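Local structure of cellulase (Uncultured bacterium, 3WX5) at residues R117-D123 / E220-W226. The protein probably hydrolyses internal beta-1,4-glucosidic bonds of cellulose, as an endoglucanase of glycoside hydrolase family 12. Residues are numbered along the deposited sequence.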
ATOM      1  N   ARG A 117      13.320   0.037 -11.173  1.00 11.29           N
ATOM      2  CA  ARG A 117      13.515   0.542  -9.828  1.00 10.44           C
ATOM      3  C   ARG A 117      12.131   0.684  -9.211  1.00 11.38           C
ATOM      4  O   ARG A 117      11.291   1.419  -9.739  1.00 12.17           O
ATOM      5  CB  ARG A 117      14.225   1.908  -9.889  1.00 10.78           C
ATOM      6  CG  ARG A 117      15.584   1.819 -10.617  1.00 13.95           C
ATOM      7  CD  ARG A 117      16.367   3.139 -10.495  1.00 14.39           C
ATOM      8  NE  ARG A 117      16.846   3.281  -9.115  1.00 20.67           N
ATOM      9  CZ  ARG A 117      16.597   4.320  -8.325  1.00 20.62           C
ATOM     10  NH1 ARG A 117      15.898   5.367  -8.788  1.00 24.17           N
ATOM     11  NH2 ARG A 117      17.041   4.312  -7.073  1.00 10.19           N
ATOM     12  N   TRP A 118      11.865  -0.113  -8.180  1.00  9.44           N
ATOM     13  CA  TRP A 118      10.496  -0.311  -7.671  1.00 10.64           C
ATOM     14  C   TRP A 118      10.575  -0.912  -6.273  1.00 10.22           C
ATOM     15  O   TRP A 118      11.655  -1.337  -5.812  1.00  9.87           O
ATOM     16  CB  TRP A 118       9.681  -1.258  -8.578  1.00 11.63           C
ATOM     17  CG  TRP A 118      10.412  -2.578  -8.853  1.00 12.00           C
ATOM     18  CD1 TRP A 118      11.179  -2.876  -9.960  1.00 13.23           C
ATOM     19  CD2 TRP A 118      10.442  -3.750  -8.018  1.00  9.54           C
ATOM     20  NE1 TRP A 118      11.706  -4.138  -9.834  1.00 14.29           N
ATOM     21  CE2 TRP A 118      11.285  -4.695  -8.653  1.00 11.92           C
ATOM     22  CE3 TRP A 118       9.826  -4.104  -6.810  1.00  9.42           C
ATOM     23  CZ2 TRP A 118      11.574  -5.940  -8.088  1.00 10.05           C
ATOM     24  CZ3 TRP A 118      10.102  -5.372  -6.246  1.00 10.30           C
ATOM     25  CH2 TRP A 118      10.971  -6.270  -6.898  1.00 10.68           C
ATOM     26  N   ASN A 119       9.457  -0.851  -5.558  1.00  8.61           N
ATOM     27  CA  ASN A 119       9.319  -1.608  -4.322  1.00  9.02           C
ATOM     28  C   ASN A 119       7.990  -2.340  -4.335  1.00 12.33           C
ATOM     29  O   ASN A 119       7.181  -2.111  -5.247  1.00 10.93           O
ATOM     30  CB  ASN A 119       9.436  -0.687  -3.100  1.00  9.38           C
ATOM     31  CG  ASN A 119       8.241   0.264  -2.937  1.00 10.77           C
ATOM     32  OD1 ASN A 119       7.108  -0.051  -3.325  1.00 10.06           O
ATOM     33  ND2 ASN A 119       8.471   1.365  -2.216  1.00 12.45           N
ATOM     34  N   ALA A 120       7.836  -3.307  -3.426  1.00 10.58           N
ATOM     35  CA  ALA A 120       6.541  -3.958  -3.199  1.00 11.00           C
ATOM     36  C   ALA A 120       6.195  -3.668  -1.751  1.00 11.36           C
ATOM     37  O   ALA A 120       6.997  -3.954  -0.863  1.00 10.51           O
ATOM     38  CB  ALA A 120       6.672  -5.495  -3.418  1.00 10.22           C
ATOM     39  N   ALA A 121       5.068  -2.992  -1.518  1.00 11.34           N
ATOM     40  CA  ALA A 121       4.864  -2.313  -0.244  1.00  8.56           C
ATOM     41  C   ALA A 121       3.391  -2.109   0.067  1.00  8.50           C
ATOM     42  O   ALA A 121       2.609  -1.743  -0.813  1.00 10.70           O
ATOM     43  CB  ALA A 121       5.606  -0.974  -0.210  1.00  9.15           C
ATOM     44  N   TYR A 122       3.023  -2.345   1.323  1.00  6.73           N
ATOM     45  CA  TYR A 122       1.712  -1.906   1.829  1.00  8.72           C
ATOM     46  C   TYR A 122       1.759  -0.372   1.970  1.00  8.11           C
ATOM     47  O   TYR A 122       2.827   0.203   2.187  1.00  9.33           O
ATOM     48  CB  TYR A 122       1.481  -2.526   3.202  1.00  8.21           C
ATOM     49  CG  TYR A 122       0.964  -3.944   3.147  1.00  8.87           C
ATOM     50  CD1 TYR A 122       1.831  -5.025   2.976  1.00 11.06           C
ATOM     51  CD2 TYR A 122      -0.392  -4.194   3.185  1.00  9.66           C
ATOM     52  CE1 TYR A 122       1.343  -6.320   2.929  1.00 12.44           C
ATOM     53  CE2 TYR A 122      -0.884  -5.477   3.161  1.00 11.94           C
ATOM     54  CZ  TYR A 122      -0.016  -6.534   2.994  1.00 13.75           C
ATOM     55  OH  TYR A 122      -0.496  -7.830   2.954  1.00 12.59           O
ATOM     56  N   ASP A 123       0.591   0.256   1.947  1.00  8.66           N
ATOM     57  CA  ASP A 123       0.452   1.706   2.107  1.00  8.85           C
ATOM     58  C   ASP A 123      -0.865   1.882   2.857  1.00 11.60           C
ATOM     59  O   ASP A 123      -1.908   1.461   2.353  1.00 10.83           O
ATOM     60  CB  ASP A 123       0.376   2.349   0.691  1.00  9.51           C
ATOM     61  CG  ASP A 123       0.754   3.817   0.696  1.00 10.84           C
ATOM     62  OD1 ASP A 123       1.361   4.221   1.687  1.00 12.82           O
ATOM     63  OD2 ASP A 123       0.511   4.552  -0.300  1.00 12.96           O
ATOM     64  N   GLU A 220      -3.823  -0.746   1.727  1.00 11.77           N
ATOM     65  CA  GLU A 220      -3.508  -0.995   0.319  1.00 11.44           C
ATOM     66  C   GLU A 220      -2.215  -1.770   0.240  1.00 11.48           C
ATOM     67  O   GLU A 220      -1.375  -1.680   1.133  1.00 10.51           O
ATOM     68  CB  GLU A 220      -3.356   0.331  -0.453  1.00 10.58           C
ATOM     69  CG  GLU A 220      -4.181   1.486   0.106  1.00 12.12           C
ATOM     70  CD  GLU A 220      -4.292   2.699  -0.841  1.00 16.52           C
ATOM     71  OE1 GLU A 220      -3.513   2.810  -1.817  1.00 16.21           O
ATOM     72  OE2 GLU A 220      -5.234   3.506  -0.653  1.00 16.74           O
ATOM     73  N   THR A 221      -2.004  -2.480  -0.863  1.00  9.57           N
ATOM     74  CA  THR A 221      -0.646  -2.892  -1.174  1.00  9.14           C
ATOM     75  C   THR A 221      -0.436  -2.881  -2.680  1.00 10.19           C
ATOM     76  O   THR A 221      -1.409  -2.843  -3.441  1.00 10.10           O
ATOM     77  CB  THR A 221      -0.348  -4.289  -0.599  1.00  9.49           C
ATOM     78  OG1 THR A 221       1.067  -4.517  -0.653  1.00 10.43           O
ATOM     79  CG2 THR A 221      -1.103  -5.388  -1.416  1.00  8.73           C
ATOM     80  N   GLY A 222       0.819  -2.826  -3.112  1.00  9.05           N
ATOM     81  CA  GLY A 222       1.108  -2.656  -4.547  1.00  8.13           C
ATOM     82  C   GLY A 222       2.576  -2.398  -4.732  1.00 11.55           C
ATOM     83  O   GLY A 222       3.372  -2.769  -3.869  1.00 12.03           O
ATOM     84  N   PHE A 223       2.933  -1.684  -5.801  1.00 10.16           N
ATOM     85  CA  PHE A 223       4.346  -1.499  -6.139  1.00 11.16           C
ATOM     86  C   PHE A 223       4.546  -0.012  -6.375  1.00 12.25           C
ATOM     87  O   PHE A 223       3.908   0.560  -7.264  1.00 11.47           O
ATOM     88  CB  PHE A 223       4.680  -2.260  -7.427  1.00 10.82           C
ATOM     89  CG  PHE A 223       4.343  -3.738  -7.360  1.00 10.85           C
ATOM     90  CD1 PHE A 223       5.208  -4.618  -6.719  1.00 10.49           C
ATOM     91  CD2 PHE A 223       3.127  -4.224  -7.857  1.00 14.59           C
ATOM     92  CE1 PHE A 223       4.907  -5.975  -6.621  1.00 12.45           C
ATOM     93  CE2 PHE A 223       2.795  -5.593  -7.738  1.00 12.31           C
ATOM     94  CZ  PHE A 223       3.700  -6.463  -7.141  1.00 10.85           C
ATOM     95  N   GLU A 224       5.445   0.624  -5.631  1.00  9.05           N
ATOM     96  CA  GLU A 224       5.833   1.964  -6.058  1.00  9.50           C
ATOM     97  C   GLU A 224       6.823   1.826  -7.206  1.00 11.20           C
ATOM     98  O   GLU A 224       7.844   1.139  -7.085  1.00  9.48           O
ATOM     99  CB  GLU A 224       6.428   2.790  -4.913  1.00 11.29           C
ATOM    100  CG  GLU A 224       5.444   3.067  -3.766  1.00 12.91           C
ATOM    101  CD  GLU A 224       5.973   4.112  -2.788  1.00 16.77           C
ATOM    102  OE1 GLU A 224       7.003   3.865  -2.119  1.00 13.32           O
ATOM    103  OE2 GLU A 224       5.391   5.212  -2.726  1.00 15.47           O
ATOM    104  N   LEU A 225       6.559   2.524  -8.304  1.00  9.04           N
ATOM    105  CA  LEU A 225       7.420   2.396  -9.478  1.00 10.49           C
ATOM    106  C   LEU A 225       8.173   3.712  -9.704  1.00 11.36           C
ATOM    107  O   LEU A 225       7.557   4.765  -9.799  1.00 10.85           O
ATOM    108  CB  LEU A 225       6.570   2.065 -10.703  1.00 10.42           C
ATOM    109  CG  LEU A 225       5.742   0.791 -10.552  1.00 14.49           C
ATOM    110  CD1 LEU A 225       4.937   0.555 -11.806  1.00 11.13           C
ATOM    111  CD2 LEU A 225       6.645  -0.412 -10.196  1.00 14.43           C
ATOM    112  N   TRP A 226       9.510   3.653  -9.743  1.00  9.88           N
ATOM    113  CA  TRP A 226      10.292   4.795 -10.193  1.00  9.64           C
ATOM    114  C   TRP A 226      10.711   4.617 -11.666  1.00 12.33           C
ATOM    115  O   TRP A 226      10.753   5.576 -12.434  1.00 11.92           O
ATOM    116  CB  TRP A 226      11.546   4.972  -9.346  1.00 10.64           C
ATOM    117  CG  TRP A 226      11.314   5.468  -7.921  1.00  9.03           C
ATOM    118  CD1 TRP A 226      11.561   6.726  -7.440  1.00  8.83           C
ATOM    119  CD2 TRP A 226      10.985   4.662  -6.786  1.00  7.81           C
ATOM    120  NE1 TRP A 226      11.361   6.760  -6.075  1.00  9.63           N
ATOM    121  CE2 TRP A 226      11.035   5.495  -5.649  1.00  9.15           C
ATOM    122  CE3 TRP A 226      10.605   3.321  -6.625  1.00  8.73           C
ATOM    123  CZ2 TRP A 226      10.708   5.042  -4.370  1.00 10.18           C
ATOM    124  CZ3 TRP A 226      10.299   2.868  -5.337  1.00  8.69           C
ATOM    125  CH2 TRP A 226      10.384   3.726  -4.230  1.00 12.25           C
TER
HETATM  126  O   HOH W   1      -1.706   4.820  -1.909  1.00 12.06           O
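Thr221 lies over the ring face of Tyr122, a CH-pi contact with Thr221 CB 3.9 Å from the ring centroid. The two residues form a non-hydrogen-bonded pair between antiparallel strands 117-127 and 215-225. These are neighbours in one sheet of the beta-sandwich (jelly roll) of family 12 glycoside hydrolases. The short strand axes run at 165°, 4.4 Å apart at closest approach. Tyr122, Thr221, Ala120 and Phe223 pack on the other sheet, through Trp108 of strand 101-111 and residues of strand 233-243. Ala120 CB also touches Phe223 CE1 at 3.7 Å. Farther along, Trp118 CB meets Leu225 CD2 at 3.5 Å.

The backbone ladder is regular at one end. Ala121 N donates to Gly222 O (2.9 Å), and Gly222 N to Ala121 O (3.1 Å). Asp123 and Glu220 form the next hydrogen-bonded pair. At Asn119 the side chain joins in. Asn119 N donates to Glu224 O (3.0 Å), and Glu224 N donates to Asn119 OD1 (2.9 Å). Asn119 ND2 returns a bond to Glu224 OE1 (2.9 Å). The side-chain amide of Asn119 thus binds both the backbone and the carboxylate of Glu224. Trp226 N donates to Arg117 O (2.9 Å) where the chain turns a corner. The Arg117 guanidinium is held by Asp71 and Gly150.

The carboxylates of Asp123 and Glu220 lie on the face opposite Tyr122. With Glu141 beside Asp123, this acidic face is consistent with the substrate-cleft side of the jelly roll. Glu220 OE2 is hydrogen-bonded to His84 ND1. One bridging water donates to both acids, 2.8 Å from Asp123 OD2 and 2.7 Å from Glu220 OE1.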